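Local coordinates for protein thiol-disulfide isomerase and thioredoxins (Corynebacterium glutamicum, PDB 3LOR) that probably acts as a thioredoxin-like oxidoreductase or isomerase that exchanges thiols and disulfides, and can bind calcium, at residues A[11-16]-A[109-114]; A[51-56]-A[94-99]; A[124-129]-A[133-138]. All coordinates share one frame; numbering follows the deposited sequence.

Interaction 1. Residues A[11-16]-A[109-114]; sequences ELDVQE and IPSTMK
Asp13 meets the first turn of helix 111-115 with both its backbone and its side chain. Its amide N donates to Thr112 OG1 at 2.8 Å, with an angle of 156° at the hydrogen, and its carboxylate OD2 takes a hydrogen bond from Ser111 OG at 3.0 Å. The hydroxyl of Ser111 reaches OD2 on the anti side and from well out of the carboxylate plane, by 34°. Two torsions set up this pairing. The carboxylate of Asp13 lies beside its own backbone N (chi1 -58°), which turns N-H and OD2 to the same helix turn, while Ser111 extends OG opposite its backbone N and out from the helix start. Thr112 splits its branches between two neighbours: OG1 receives the amide of Asp13, and CG2 comes up against the Leu12 branch CD2 at 4.1 Å, the two side chains slanting past one another. Salt-bridged through OD1 to Lys115, the carboxylate is gripped at both oxygens, which fixes its rotation and probably helps to keep it charged. Glu11, Leu12 and Asp13 contribute to a calcium site seen in this protein, although no ion is bound to this chain here. Helix 111-115 starts after Pro110 at the N-cap, with Lys114 N bonded to Pro110 O, and its leading amides at Thr112 and Met113 (selenomethionine) meet the carboxylate of Asp101. Asp13 and Ser111 both bond to the backbone of Met102, so the contact sits where edge strand 14-17 and the short helix converge on the end of strand 98-101.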
ATOM      1  N   GLU A  11     -33.341 -10.486   4.199  1.00 13.43           N
ATOM      2  CA  GLU A  11     -33.671 -11.852   4.522  1.00 14.76           C
ATOM      3  C   GLU A  11     -32.668 -12.833   3.954  1.00 15.17           C
ATOM      4  O   GLU A  11     -32.754 -13.232   2.817  1.00 14.77           O
ATOM      5  CB  GLU A  11     -35.056 -12.219   4.023  1.00 14.91           C
ATOM      6  CG  GLU A  11     -36.119 -11.202   4.185  1.00 16.35           C
ATOM      7  CD  GLU A  11     -36.795 -11.289   5.511  1.00 18.52           C
ATOM      8  OE1 GLU A  11     -37.822 -10.666   5.707  1.00 16.93           O
ATOM      9  OE2 GLU A  11     -36.274 -11.989   6.351  1.00 20.67           O
ATOM     10  N   LEU A  12     -31.723 -13.234   4.764  1.00 15.28           N
ATOM     11  CA  LEU A  12     -30.775 -14.212   4.345  1.00 15.03           C
ATOM     12  C   LEU A  12     -31.447 -15.554   4.252  1.00 15.04           C
ATOM     13  O   LEU A  12     -32.194 -15.880   5.113  1.00 15.67           O
ATOM     14  CB  LEU A  12     -29.657 -14.262   5.354  1.00 15.36           C
ATOM     15  CG  LEU A  12     -28.850 -12.991   5.508  1.00 14.77           C
ATOM     16  CD1 LEU A  12     -27.716 -13.153   6.389  1.00 13.89           C
ATOM     17  CD2 LEU A  12     -28.409 -12.524   4.198  1.00 13.24           C
ATOM     18  N   ASP A  13     -31.197 -16.326   3.205  1.00 14.92           N
ATOM     19  CA  ASP A  13     -31.624 -17.707   3.185  1.00 14.38           C
ATOM     20  C   ASP A  13     -30.395 -18.526   3.474  1.00 13.88           C
ATOM     21  O   ASP A  13     -29.512 -18.581   2.685  1.00 13.49           O
ATOM     22  CB  ASP A  13     -32.215 -18.134   1.844  1.00 14.73           C
ATOM     23  CG  ASP A  13     -33.401 -17.315   1.392  1.00 15.64           C
ATOM     24  OD1 ASP A  13     -34.271 -16.939   2.151  1.00 17.26           O
ATOM     25  OD2 ASP A  13     -33.462 -17.065   0.206  1.00 17.13           O
ATOM     26  N   VAL A  14     -30.351 -19.158   4.628  1.00 13.53           N
ATOM     27  CA  VAL A  14     -29.143 -19.815   5.084  1.00 13.61           C
ATOM     28  C   VAL A  14     -29.219 -21.321   5.243  1.00 13.73           C
ATOM     29  O   VAL A  14     -30.037 -21.807   5.959  1.00 14.01           O
ATOM     30  CB  VAL A  14     -28.798 -19.249   6.438  1.00 13.92           C
ATOM     31  CG1 VAL A  14     -27.650 -19.904   7.044  1.00 12.53           C
ATOM     32  CG2 VAL A  14     -28.666 -17.805   6.365  1.00 13.48           C
ATOM     33  N   GLN A  15     -28.362 -22.068   4.574  1.00 13.69           N
ATOM     34  CA  GLN A  15     -28.255 -23.483   4.860  1.00 12.84           C
ATOM     35  C   GLN A  15     -27.706 -23.792   6.240  1.00 12.74           C
ATOM     36  O   GLN A  15     -28.253 -24.602   6.930  1.00 12.44           O
ATOM     37  CB  GLN A  15     -27.468 -24.204   3.783  1.00 13.15           C
ATOM     38  CG  GLN A  15     -26.954 -25.570   4.127  1.00 13.80           C
ATOM     39  CD  GLN A  15     -26.212 -26.223   2.994  1.00 15.68           C
ATOM     40  OE1 GLN A  15     -25.096 -25.910   2.725  1.00 18.70           O
ATOM     41  NE2 GLN A  15     -26.844 -27.140   2.337  1.00 17.86           N
ATOM     42  N   GLU A  16     -26.633 -23.152   6.639  1.00 12.07           N
ATOM     43  CA  GLU A  16     -26.138 -23.308   7.984  1.00 12.31           C
ATOM     44  C   GLU A  16     -25.231 -22.180   8.428  1.00 12.41           C
ATOM     45  O   GLU A  16     -24.641 -21.530   7.620  1.00 11.96           O
ATOM     46  CB  GLU A  16     -25.396 -24.627   8.108  1.00 12.85           C
ATOM     47  CG  GLU A  16     -24.302 -24.771   7.114  1.00 14.30           C
ATOM     48  CD  GLU A  16     -23.654 -26.110   7.132  1.00 17.35           C
ATOM     49  OE1 GLU A  16     -23.944 -26.899   6.226  1.00 18.02           O
ATOM     50  OE2 GLU A  16     -22.842 -26.369   8.029  1.00 19.39           O
ATOM     51  N   ILE A 109     -26.414 -21.227  -8.841  1.00 12.27           N
ATOM     52  CA  ILE A 109     -26.560 -20.020  -8.074  1.00 12.62           C
ATOM     53  C   ILE A 109     -27.409 -20.300  -6.867  1.00 12.87           C
ATOM     54  O   ILE A 109     -28.462 -20.794  -6.982  1.00 12.67           O
ATOM     55  CB  ILE A 109     -27.214 -18.892  -8.855  1.00 12.99           C
ATOM     56  CG1 ILE A 109     -26.578 -18.668 -10.219  1.00 14.38           C
ATOM     57  CG2 ILE A 109     -27.201 -17.642  -8.067  1.00 11.97           C
ATOM     58  CD1 ILE A 109     -25.161 -18.532 -10.241  1.00 14.43           C
ATOM     59  N   PRO A 110     -26.898 -19.979  -5.705  1.00 12.81           N
ATOM     60  CA  PRO A 110     -27.605 -20.099  -4.441  1.00 12.75           C
ATOM     61  C   PRO A 110     -28.657 -19.017  -4.192  1.00 12.76           C
ATOM     62  O   PRO A 110     -28.742 -18.036  -4.865  1.00 11.70           O
ATOM     63  CB  PRO A 110     -26.492 -20.048  -3.412  1.00 12.92           C
ATOM     64  CG  PRO A 110     -25.441 -19.405  -4.038  1.00 12.42           C
ATOM     65  CD  PRO A 110     -25.514 -19.596  -5.493  1.00 12.92           C
ATOM     66  N   SER A 111     -29.475 -19.301  -3.213  1.00 13.10           N
ATOM     67  CA  SER A 111     -30.725 -18.653  -2.987  1.00 13.09           C
ATOM     68  C   SER A 111     -30.719 -17.182  -2.663  1.00 13.24           C
ATOM     69  O   SER A 111     -31.383 -16.449  -3.307  1.00 13.04           O
ATOM     70  CB  SER A 111     -31.419 -19.368  -1.870  1.00 13.05           C
ATOM     71  OG  SER A 111     -32.764 -19.098  -1.909  1.00 15.67           O
ATOM     72  N   THR A 112     -29.922 -16.767  -1.705  1.00 13.22           N
ATOM     73  CA  THR A 112     -29.784 -15.378  -1.363  1.00 13.01           C
ATOM     74  C   THR A 112     -29.206 -14.612  -2.527  1.00 13.23           C
ATOM     75  O   THR A 112     -29.658 -13.560  -2.857  1.00 13.06           O
ATOM     76  CB  THR A 112     -28.968 -15.168  -0.074  1.00 13.45           C
ATOM     77  OG1 THR A 112     -29.494 -15.960   0.966  1.00 12.93           O
ATOM     78  CG2 THR A 112     -29.009 -13.766   0.363  1.00 12.34           C
HETATM   79  N   MSE A 113     -28.234 -15.186  -3.178  1.00 13.27           N
HETATM   80  CA  MSE A 113     -27.612 -14.571  -4.314  1.00 14.07           C
HETATM   81  C   MSE A 113     -28.572 -14.344  -5.476  1.00 14.24           C
HETATM   82  O   MSE A 113     -28.544 -13.318  -6.083  1.00 13.98           O
HETATM   83  CB  MSE A 113     -26.403 -15.398  -4.747  1.00 14.38           C
HETATM   84  CG  MSE A 113     -25.702 -14.983  -6.037  1.00 16.00           C
HETATM   85 SE   MSE A 113     -23.947 -15.699  -6.302  1.00 19.29          SE
HETATM   86  CE  MSE A 113     -23.805 -15.332  -8.018  1.00 19.25           C
ATOM     87  N   LYS A 114     -29.411 -15.321  -5.759  1.00 14.83           N
ATOM     88  CA  LYS A 114     -30.471 -15.217  -6.742  1.00 14.97           C
ATOM     89  C   LYS A 114     -31.500 -14.178  -6.377  1.00 14.79           C
ATOM     90  O   LYS A 114     -31.863 -13.354  -7.148  1.00 14.48           O
ATOM     91  CB  LYS A 114     -31.202 -16.537  -6.810  1.00 14.64           C
ATOM     92  CG  LYS A 114     -31.603 -17.002  -8.167  1.00 16.40           C
ATOM     93  CD  LYS A 114     -32.201 -15.959  -9.028  1.00 17.02           C
ATOM     94  CE  LYS A 114     -33.075 -16.555 -10.074  1.00 16.87           C
ATOM     95  NZ  LYS A 114     -32.726 -16.029 -11.365  1.00 17.78           N
TER

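Interaction 2. Residues A[51-56]-A[94-99]; sequences PQAQKI and IKFPVA
Beside Ala53 and Gln54, which pack on Phe96, Lys55 NZ is gripped by two carboxylates, Asp143 OD2 of the same chain and Asp142 OD2 of the second subunit. Lys55 itself points to another side of the helix, and no hydrogen bond crosses between 51-56 and 94-99, where the contact is made by van der Waals packing. The ring of Phe96 leads with its CE1 corner, which lies 3.9 Å from Ala53 CB, with CZ of the same ring at 4.0 Å from that methyl. The methyl comes to the ring obliquely. CE1 is also 4.1 Å from Gln54 CG, so the ring corner lodges against the junction of two successive helix residues. Phe96 holds its ring between its backbone N and carbonyl carbon (chi1 58°), a crowded position that folds it back over Ile94. The CG2 methyl of Ile94 sits 3.4 Å above the ring plane, over its centre, as in a CH-pi contact, and so covers the centre of one face. In the thioredoxin fold suggested by the family, a CxxC pair, Cys42 and Cys45, falls at the start of helix 43-59, as in thioredoxin-type active sites, and the helix leads into strand 65-71; the 94-99 segment is the return from helix 82-91 into strand 98-101, which lies parallel beside that strand. Val67 of strand 65-71 touches both Ala53 and Phe96 from the sheet. Gln54 runs extended beyond CG and crosses both Ile94 and Phe96 at about a right angle, its amide plane turned 77° from the ring. The amide carbon CD of Gln54 lies 4.1 Å from Ile94 CG1, the branch that Ile94 holds beside its backbone N.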
ATOM      1  N   PRO A  51     -10.904  -9.136   4.067  1.00 12.18           N
ATOM      2  CA  PRO A  51     -10.099  -8.371   4.996  1.00 11.83           C
ATOM      3  C   PRO A  51     -10.725  -7.056   5.392  1.00 11.99           C
ATOM      4  O   PRO A  51     -10.583  -6.661   6.502  1.00 11.74           O
ATOM      5  CB  PRO A  51      -8.819  -8.139   4.231  1.00 11.92           C
ATOM      6  CG  PRO A  51      -8.814  -9.049   3.192  1.00 12.32           C
ATOM      7  CD  PRO A  51     -10.157  -9.437   2.857  1.00 12.74           C
ATOM      8  N   GLN A  52     -11.407  -6.407   4.468  1.00 11.40           N
ATOM      9  CA  GLN A  52     -12.186  -5.219   4.752  1.00 11.18           C
ATOM     10  C   GLN A  52     -13.306  -5.484   5.766  1.00 11.20           C
ATOM     11  O   GLN A  52     -13.508  -4.712   6.639  1.00 10.56           O
ATOM     12  CB  GLN A  52     -12.773  -4.683   3.468  1.00 10.53           C
ATOM     13  CG  GLN A  52     -13.538  -3.452   3.585  1.00 11.30           C
ATOM     14  CD  GLN A  52     -13.762  -2.766   2.241  1.00 12.36           C
ATOM     15  OE1 GLN A  52     -13.147  -1.769   1.944  1.00  9.00           O
ATOM     16  NE2 GLN A  52     -14.635  -3.306   1.450  1.00  9.91           N
ATOM     17  N   ALA A  53     -13.991  -6.599   5.632  1.00 10.53           N
ATOM     18  CA  ALA A  53     -14.969  -7.035   6.584  1.00 11.01           C
ATOM     19  C   ALA A  53     -14.354  -7.285   7.975  1.00 11.19           C
ATOM     20  O   ALA A  53     -14.917  -6.904   8.930  1.00 11.34           O
ATOM     21  CB  ALA A  53     -15.668  -8.223   6.077  1.00  9.78           C
ATOM     22  N   GLN A  54     -13.185  -7.893   8.044  1.00 11.86           N
ATOM     23  CA  GLN A  54     -12.491  -8.105   9.303  1.00 12.19           C
ATOM     24  C   GLN A  54     -12.127  -6.789   9.949  1.00 12.45           C
ATOM     25  O   GLN A  54     -12.242  -6.643  11.105  1.00 12.19           O
ATOM     26  CB  GLN A  54     -11.232  -8.941   9.163  1.00 11.80           C
ATOM     27  CG  GLN A  54     -11.386 -10.209   8.422  1.00 13.28           C
ATOM     28  CD  GLN A  54     -10.189 -11.108   8.507  1.00 14.34           C
ATOM     29  OE1 GLN A  54     -10.033 -11.828   9.450  1.00 15.29           O
ATOM     30  NE2 GLN A  54      -9.353 -11.072   7.509  1.00 14.47           N
ATOM     31  N   LYS A  55     -11.709  -5.831   9.158  1.00 11.36           N
ATOM     32  CA  LYS A  55     -11.388  -4.543   9.657  1.00 11.52           C
ATOM     33  C   LYS A  55     -12.594  -3.872  10.262  1.00 11.69           C
ATOM     34  O   LYS A  55     -12.507  -3.277  11.285  1.00 10.93           O
ATOM     35  CB  LYS A  55     -10.799  -3.678   8.564  1.00 11.75           C
ATOM     36  CG  LYS A  55     -10.339  -2.330   8.983  1.00 13.92           C
ATOM     37  CD  LYS A  55      -9.893  -1.519   7.792  1.00 17.95           C
ATOM     38  CE  LYS A  55      -8.955  -0.439   8.176  1.00 20.22           C
ATOM     39  NZ  LYS A  55      -8.287   0.171   7.006  1.00 23.64           N
ATOM     40  N   ILE A  56     -13.731  -3.987   9.624  1.00 10.93           N
ATOM     41  CA  ILE A  56     -14.915  -3.422  10.167  1.00 11.21           C
ATOM     42  C   ILE A  56     -15.233  -4.078  11.498  1.00 11.39           C
ATOM     43  O   ILE A  56     -15.511  -3.429  12.438  1.00 11.30           O
ATOM     44  CB  ILE A  56     -16.099  -3.645   9.249  1.00 10.87           C
ATOM     45  CG1 ILE A  56     -15.963  -2.862   7.964  1.00 11.98           C
ATOM     46  CG2 ILE A  56     -17.335  -3.235   9.901  1.00 12.25           C
ATOM     47  CD1 ILE A  56     -16.915  -3.281   6.932  1.00  7.59           C
ATOM     48  N   ILE A  94     -10.971 -15.345  10.559  1.00 12.61           N
ATOM     49  CA  ILE A  94     -12.228 -14.629  10.500  1.00 12.66           C
ATOM     50  C   ILE A  94     -13.011 -14.886  11.769  1.00 12.83           C
ATOM     51  O   ILE A  94     -13.264 -15.976  12.130  1.00 13.19           O
ATOM     52  CB  ILE A  94     -13.049 -15.037   9.277  1.00 12.99           C
ATOM     53  CG1 ILE A  94     -12.399 -14.546   7.998  1.00 13.51           C
ATOM     54  CG2 ILE A  94     -14.452 -14.539   9.370  1.00 12.97           C
ATOM     55  CD1 ILE A  94     -12.676 -15.363   6.877  1.00 15.26           C
ATOM     56  N   LYS A  95     -13.345 -13.845  12.478  1.00 12.72           N
ATOM     57  CA  LYS A  95     -14.048 -14.017  13.714  1.00 13.07           C
ATOM     58  C   LYS A  95     -15.513 -13.611  13.707  1.00 13.01           C
ATOM     59  O   LYS A  95     -16.187 -13.804  14.658  1.00 13.91           O
ATOM     60  CB  LYS A  95     -13.287 -13.315  14.817  1.00 12.55           C
ATOM     61  CG  LYS A  95     -12.143 -14.100  15.289  1.00 13.70           C
ATOM     62  CD  LYS A  95     -11.263 -13.256  16.105  1.00 17.76           C
ATOM     63  CE  LYS A  95     -10.271 -14.078  16.899  1.00 19.66           C
ATOM     64  NZ  LYS A  95      -9.995 -13.569  18.285  1.00 21.44           N
ATOM     65  N   PHE A  96     -15.981 -13.015  12.637  1.00 12.08           N
ATOM     66  CA  PHE A  96     -17.370 -12.673  12.494  1.00 11.21           C
ATOM     67  C   PHE A  96     -18.206 -13.852  12.069  1.00 10.75           C
ATOM     68  O   PHE A  96     -17.727 -14.779  11.536  1.00 11.11           O
ATOM     69  CB  PHE A  96     -17.543 -11.463  11.574  1.00 11.62           C
ATOM     70  CG  PHE A  96     -16.983 -11.626  10.209  1.00 10.66           C
ATOM     71  CD1 PHE A  96     -15.815 -11.044   9.867  1.00 10.45           C
ATOM     72  CD2 PHE A  96     -17.647 -12.319   9.255  1.00 10.21           C
ATOM     73  CE1 PHE A  96     -15.345 -11.158   8.631  1.00  9.27           C
ATOM     74  CE2 PHE A  96     -17.149 -12.431   8.028  1.00  9.80           C
ATOM     75  CZ  PHE A  96     -16.012 -11.852   7.721  1.00  9.37           C
ATOM     76  N   PRO A  97     -19.483 -13.804  12.289  1.00 10.57           N
ATOM     77  CA  PRO A  97     -20.313 -14.937  11.923  1.00 10.63           C
ATOM     78  C   PRO A  97     -20.425 -15.157  10.406  1.00 10.52           C
ATOM     79  O   PRO A  97     -20.574 -14.255   9.640  1.00 10.16           O
ATOM     80  CB  PRO A  97     -21.644 -14.599  12.544  1.00 10.25           C
ATOM     81  CG  PRO A  97     -21.435 -13.463  13.320  1.00 11.06           C
ATOM     82  CD  PRO A  97     -20.244 -12.782  12.978  1.00 10.70           C
ATOM     83  N   VAL A  98     -20.295 -16.397  10.012  1.00 10.70           N
ATOM     84  CA  VAL A  98     -20.308 -16.768   8.637  1.00 11.04           C
ATOM     85  C   VAL A  98     -21.435 -17.723   8.367  1.00 11.72           C
ATOM     86  O   VAL A  98     -21.579 -18.697   9.024  1.00 11.95           O
ATOM     87  CB  VAL A  98     -19.034 -17.429   8.261  1.00 10.86           C
ATOM     88  CG1 VAL A  98     -19.047 -17.789   6.887  1.00 10.23           C
ATOM     89  CG2 VAL A  98     -17.895 -16.598   8.602  1.00 10.02           C
ATOM     90  N   ALA A  99     -22.217 -17.419   7.368  1.00 11.87           N
ATOM     91  CA  ALA A  99     -23.272 -18.277   6.942  1.00 12.49           C
ATOM     92  C   ALA A  99     -23.043 -18.762   5.545  1.00 12.86           C
ATOM     93  O   ALA A  99     -22.426 -18.129   4.751  1.00 13.81           O
ATOM     94  CB  ALA A  99     -24.560 -17.594   7.026  1.00 12.02           C
TER

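Interaction 3. Residues A[124-129]-A[133-138]; sequences IILADR and IRQVQF
Asp128 and Arg134 face each other at the turn end of a beta hairpin, their carboxylate and guanidinium planes 70° apart. Arg134 NH1 donates to Asp128 OD1 at 2.9 Å, the carboxylate oxygen lying close to the guanidinium plane and using its anti lone pair, away from OD2. The arginine gets there by bending twice, at chi2 -83° and chi3 -61°, which curls its aliphatic part alongside Asp128; Arg134 CD is 3.3 Å from Asp128 OD1. Leu126 and Gln135 lie side by side at an oblique angle on the face covered by helix 143-154, with Leu126 CD1 and Gln135 CB 4.1 Å apart. On the other face Ile125 CG2 lies against Ile133 CG1 at 4.0 Å. Between Leu126 and Ala127 the antiparallel register slips by one residue in a classic beta bulge: Leu126 O receives Arg134 N at 2.9 Å and, weakly, Gln135 N. Beyond it Ile124 and Gln137 exchange both backbone bonds. The bulge offsets the pairing just ahead of the turn. Asp128 OD1 also meets Arg132 NE, and OD2 accepts Lys130 N in an Asx turn, while Arg134 NH2 pairs with Glu156. A single carboxylate thus takes two arginines and a turn amide, an arrangement that probably stabilises its negative charge. Arg134, shared between Asp128 and Glu156, links the turn to the C-terminal end of the chain.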
ATOM      1  N   ILE A 124     -21.220  -6.544  -1.317  1.00 13.35           N
ATOM      2  CA  ILE A 124     -21.654  -6.084  -0.032  1.00 13.78           C
ATOM      3  C   ILE A 124     -23.113  -5.730  -0.024  1.00 13.46           C
ATOM      4  O   ILE A 124     -23.608  -5.190  -0.946  1.00 13.93           O
ATOM      5  CB  ILE A 124     -20.826  -4.929   0.454  1.00 13.93           C
ATOM      6  CG1 ILE A 124     -19.380  -5.305   0.441  1.00 15.12           C
ATOM      7  CG2 ILE A 124     -21.075  -4.653   1.847  1.00 14.55           C
ATOM      8  CD1 ILE A 124     -18.565  -4.335   1.109  1.00 16.81           C
ATOM      9  N   ILE A 125     -23.787  -6.100   1.027  1.00 12.86           N
ATOM     10  CA  ILE A 125     -25.101  -5.659   1.261  1.00 12.85           C
ATOM     11  C   ILE A 125     -25.079  -4.908   2.575  1.00 13.08           C
ATOM     12  O   ILE A 125     -24.646  -5.433   3.572  1.00 12.47           O
ATOM     13  CB  ILE A 125     -26.070  -6.852   1.347  1.00 13.60           C
ATOM     14  CG1 ILE A 125     -26.056  -7.680   0.082  1.00 12.77           C
ATOM     15  CG2 ILE A 125     -27.436  -6.414   1.638  1.00 12.32           C
ATOM     16  CD1 ILE A 125     -26.781  -8.911   0.201  1.00 13.53           C
ATOM     17  N   LEU A 126     -25.565  -3.682   2.555  1.00 13.05           N
ATOM     18  CA  LEU A 126     -25.794  -2.921   3.764  1.00 13.18           C
ATOM     19  C   LEU A 126     -27.248  -2.763   4.071  1.00 13.21           C
ATOM     20  O   LEU A 126     -28.003  -2.428   3.240  1.00 14.63           O
ATOM     21  CB  LEU A 126     -25.152  -1.563   3.703  1.00 12.95           C
ATOM     22  CG  LEU A 126     -23.699  -1.482   3.323  1.00 13.95           C
ATOM     23  CD1 LEU A 126     -23.314  -0.120   3.030  1.00 13.15           C
ATOM     24  CD2 LEU A 126     -22.816  -2.092   4.305  1.00 13.03           C
ATOM     25  N   ALA A 127     -27.612  -3.058   5.288  1.00 13.47           N
ATOM     26  CA  ALA A 127     -28.934  -2.809   5.787  1.00 13.66           C
ATOM     27  C   ALA A 127     -28.897  -1.851   6.951  1.00 13.43           C
ATOM     28  O   ALA A 127     -27.948  -1.781   7.665  1.00 12.93           O
ATOM     29  CB  ALA A 127     -29.599  -4.060   6.169  1.00 13.54           C
ATOM     30  N   ASP A 128     -29.970  -1.103   7.103  1.00 13.07           N
ATOM     31  CA  ASP A 128     -30.108  -0.132   8.170  1.00 12.41           C
ATOM     32  C   ASP A 128     -30.594  -0.705   9.489  1.00 12.35           C
ATOM     33  O   ASP A 128     -30.798  -1.848   9.608  1.00 11.86           O
ATOM     34  CB  ASP A 128     -30.909   1.093   7.750  1.00 12.14           C
ATOM     35  CG  ASP A 128     -32.332   0.786   7.407  1.00 13.30           C
ATOM     36  OD1 ASP A 128     -32.865   1.445   6.548  1.00 13.82           O
ATOM     37  OD2 ASP A 128     -32.922  -0.110   7.967  1.00 12.74           O
ATOM     38  N   ARG A 129     -30.783   0.160  10.455  1.00 12.64           N
ATOM     39  CA  ARG A 129     -31.240  -0.177  11.796  1.00 13.27           C
ATOM     40  C   ARG A 129     -32.643  -0.794  11.878  1.00 13.12           C
ATOM     41  O   ARG A 129     -32.944  -1.477  12.801  1.00 12.68           O
ATOM     42  CB  ARG A 129     -31.116   1.010  12.727  1.00 13.07           C
ATOM     43  CG  ARG A 129     -29.716   1.398  13.027  1.00 14.45           C
ATOM     44  CD  ARG A 129     -29.680   2.291  14.199  1.00 15.52           C
ATOM     45  NE  ARG A 129     -28.632   3.277  14.172  1.00 17.27           N
ATOM     46  CZ  ARG A 129     -27.532   3.185  14.880  1.00 18.67           C
ATOM     47  NH1 ARG A 129     -27.330   2.139  15.621  1.00 19.66           N
ATOM     48  NH2 ARG A 129     -26.627   4.116  14.818  1.00 18.00           N
ATOM     49  N   ILE A 133     -32.615  -3.144   3.325  1.00 13.63           N
ATOM     50  CA  ILE A 133     -31.464  -3.053   2.466  1.00 13.34           C
ATOM     51  C   ILE A 133     -31.352  -1.682   1.852  1.00 14.10           C
ATOM     52  O   ILE A 133     -32.281  -1.170   1.301  1.00 13.82           O
ATOM     53  CB  ILE A 133     -31.532  -4.124   1.405  1.00 13.50           C
ATOM     54  CG1 ILE A 133     -31.321  -5.465   2.045  1.00 12.26           C
ATOM     55  CG2 ILE A 133     -30.484  -3.946   0.353  1.00 12.97           C
ATOM     56  CD1 ILE A 133     -31.823  -6.510   1.298  1.00 14.00           C
ATOM     57  N   ARG A 134     -30.197  -1.084   2.014  1.00 14.10           N
ATOM     58  CA  ARG A 134     -29.979   0.243   1.530  1.00 14.32           C
ATOM     59  C   ARG A 134     -28.939   0.385   0.452  1.00 14.75           C
ATOM     60  O   ARG A 134     -28.979   1.312  -0.295  1.00 14.42           O
ATOM     61  CB  ARG A 134     -29.695   1.171   2.685  1.00 13.97           C
ATOM     62  CG  ARG A 134     -30.728   1.127   3.737  1.00 14.08           C
ATOM     63  CD  ARG A 134     -31.897   1.974   3.429  1.00 14.16           C
ATOM     64  NE  ARG A 134     -31.526   3.359   3.290  1.00 13.33           N
ATOM     65  CZ  ARG A 134     -31.473   4.224   4.281  1.00 12.34           C
ATOM     66  NH1 ARG A 134     -31.794   3.867   5.484  1.00 10.31           N
ATOM     67  NH2 ARG A 134     -31.112   5.449   4.049  1.00  9.56           N
ATOM     68  N   GLN A 135     -27.997  -0.530   0.398  1.00 15.26           N
ATOM     69  CA  GLN A 135     -27.010  -0.580  -0.651  1.00 14.95           C
ATOM     70  C   GLN A 135     -26.629  -1.974  -0.999  1.00 14.72           C
ATOM     71  O   GLN A 135     -26.495  -2.766  -0.146  1.00 14.40           O
ATOM     72  CB  GLN A 135     -25.744   0.103  -0.208  1.00 15.32           C
ATOM     73  CG  GLN A 135     -25.826   1.551  -0.113  1.00 18.24           C
ATOM     74  CD  GLN A 135     -25.638   2.235  -1.420  1.00 19.92           C
ATOM     75  OE1 GLN A 135     -24.992   1.744  -2.312  1.00 21.17           O
ATOM     76  NE2 GLN A 135     -26.199   3.384  -1.524  1.00 21.09           N
ATOM     77  N   VAL A 136     -26.431  -2.242  -2.274  1.00 14.41           N
ATOM     78  CA  VAL A 136     -25.826  -3.448  -2.741  1.00 14.26           C
ATOM     79  C   VAL A 136     -24.752  -3.068  -3.710  1.00 14.22           C
ATOM     80  O   VAL A 136     -25.030  -2.424  -4.672  1.00 13.69           O
ATOM     81  CB  VAL A 136     -26.812  -4.325  -3.447  1.00 14.40           C
ATOM     82  CG1 VAL A 136     -26.180  -5.557  -3.866  1.00 13.57           C
ATOM     83  CG2 VAL A 136     -27.931  -4.621  -2.590  1.00 14.46           C
ATOM     84  N   GLN A 137     -23.524  -3.463  -3.436  1.00 14.07           N
ATOM     85  CA  GLN A 137     -22.393  -3.113  -4.250  1.00 13.85           C
ATOM     86  C   GLN A 137     -21.524  -4.290  -4.642  1.00 13.76           C
ATOM     87  O   GLN A 137     -21.067  -5.004  -3.809  1.00 13.67           O
ATOM     88  CB  GLN A 137     -21.571  -2.084  -3.512  1.00 13.58           C
ATOM     89  CG  GLN A 137     -20.435  -1.535  -4.287  1.00 15.82           C
ATOM     90  CD  GLN A 137     -20.214  -0.058  -4.066  1.00 17.59           C
ATOM     91  OE1 GLN A 137     -20.974   0.605  -3.384  1.00 20.09           O
ATOM     92  NE2 GLN A 137     -19.166   0.455  -4.640  1.00 17.05           N
ATOM     93  N   PHE A 138     -21.280  -4.461  -5.927  1.00 13.46           N
ATOM     94  CA  PHE A 138     -20.337  -5.447  -6.455  1.00 13.46           C
ATOM     95  C   PHE A 138     -18.898  -4.946  -6.549  1.00 13.10           C
ATOM     96  O   PHE A 138     -18.689  -3.833  -6.843  1.00 13.04           O
ATOM     97  CB  PHE A 138     -20.824  -5.949  -7.812  1.00 13.25           C
ATOM     98  CG  PHE A 138     -19.902  -6.908  -8.473  1.00 14.28           C
ATOM     99  CD1 PHE A 138     -19.790  -8.175  -8.034  1.00 13.34           C
ATOM    100  CD2 PHE A 138     -19.151  -6.533  -9.544  1.00 14.82           C
ATOM    101  CE1 PHE A 138     -18.951  -9.022  -8.616  1.00 14.83           C
ATOM    102  CE2 PHE A 138     -18.314  -7.400 -10.116  1.00 16.03           C
ATOM    103  CZ  PHE A 138     -18.223  -8.636  -9.655  1.00 15.81           C
TER

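From the N terminus, residues 11-16 lead into edge strand 14-17, and their contact with 109-114, interaction 1, closes the longest of the three loops, with 92 residues between its segments. Nested within that loop, interaction 2 joins helix 43-59 to the approach of strand 98-101. The two touch through Val14 and Ala99 on neighbouring strands, though they lie on opposite sides of the chain's centre. Interaction 3 follows in series, a tight hairpin of strands 123-127 and 133-138 at the far edge of the same mixed sheet. The side chains of Gln52 and Ile124 lie next to each other, bringing interactions 2 and 3 together; interactions 1 and 3 do not touch.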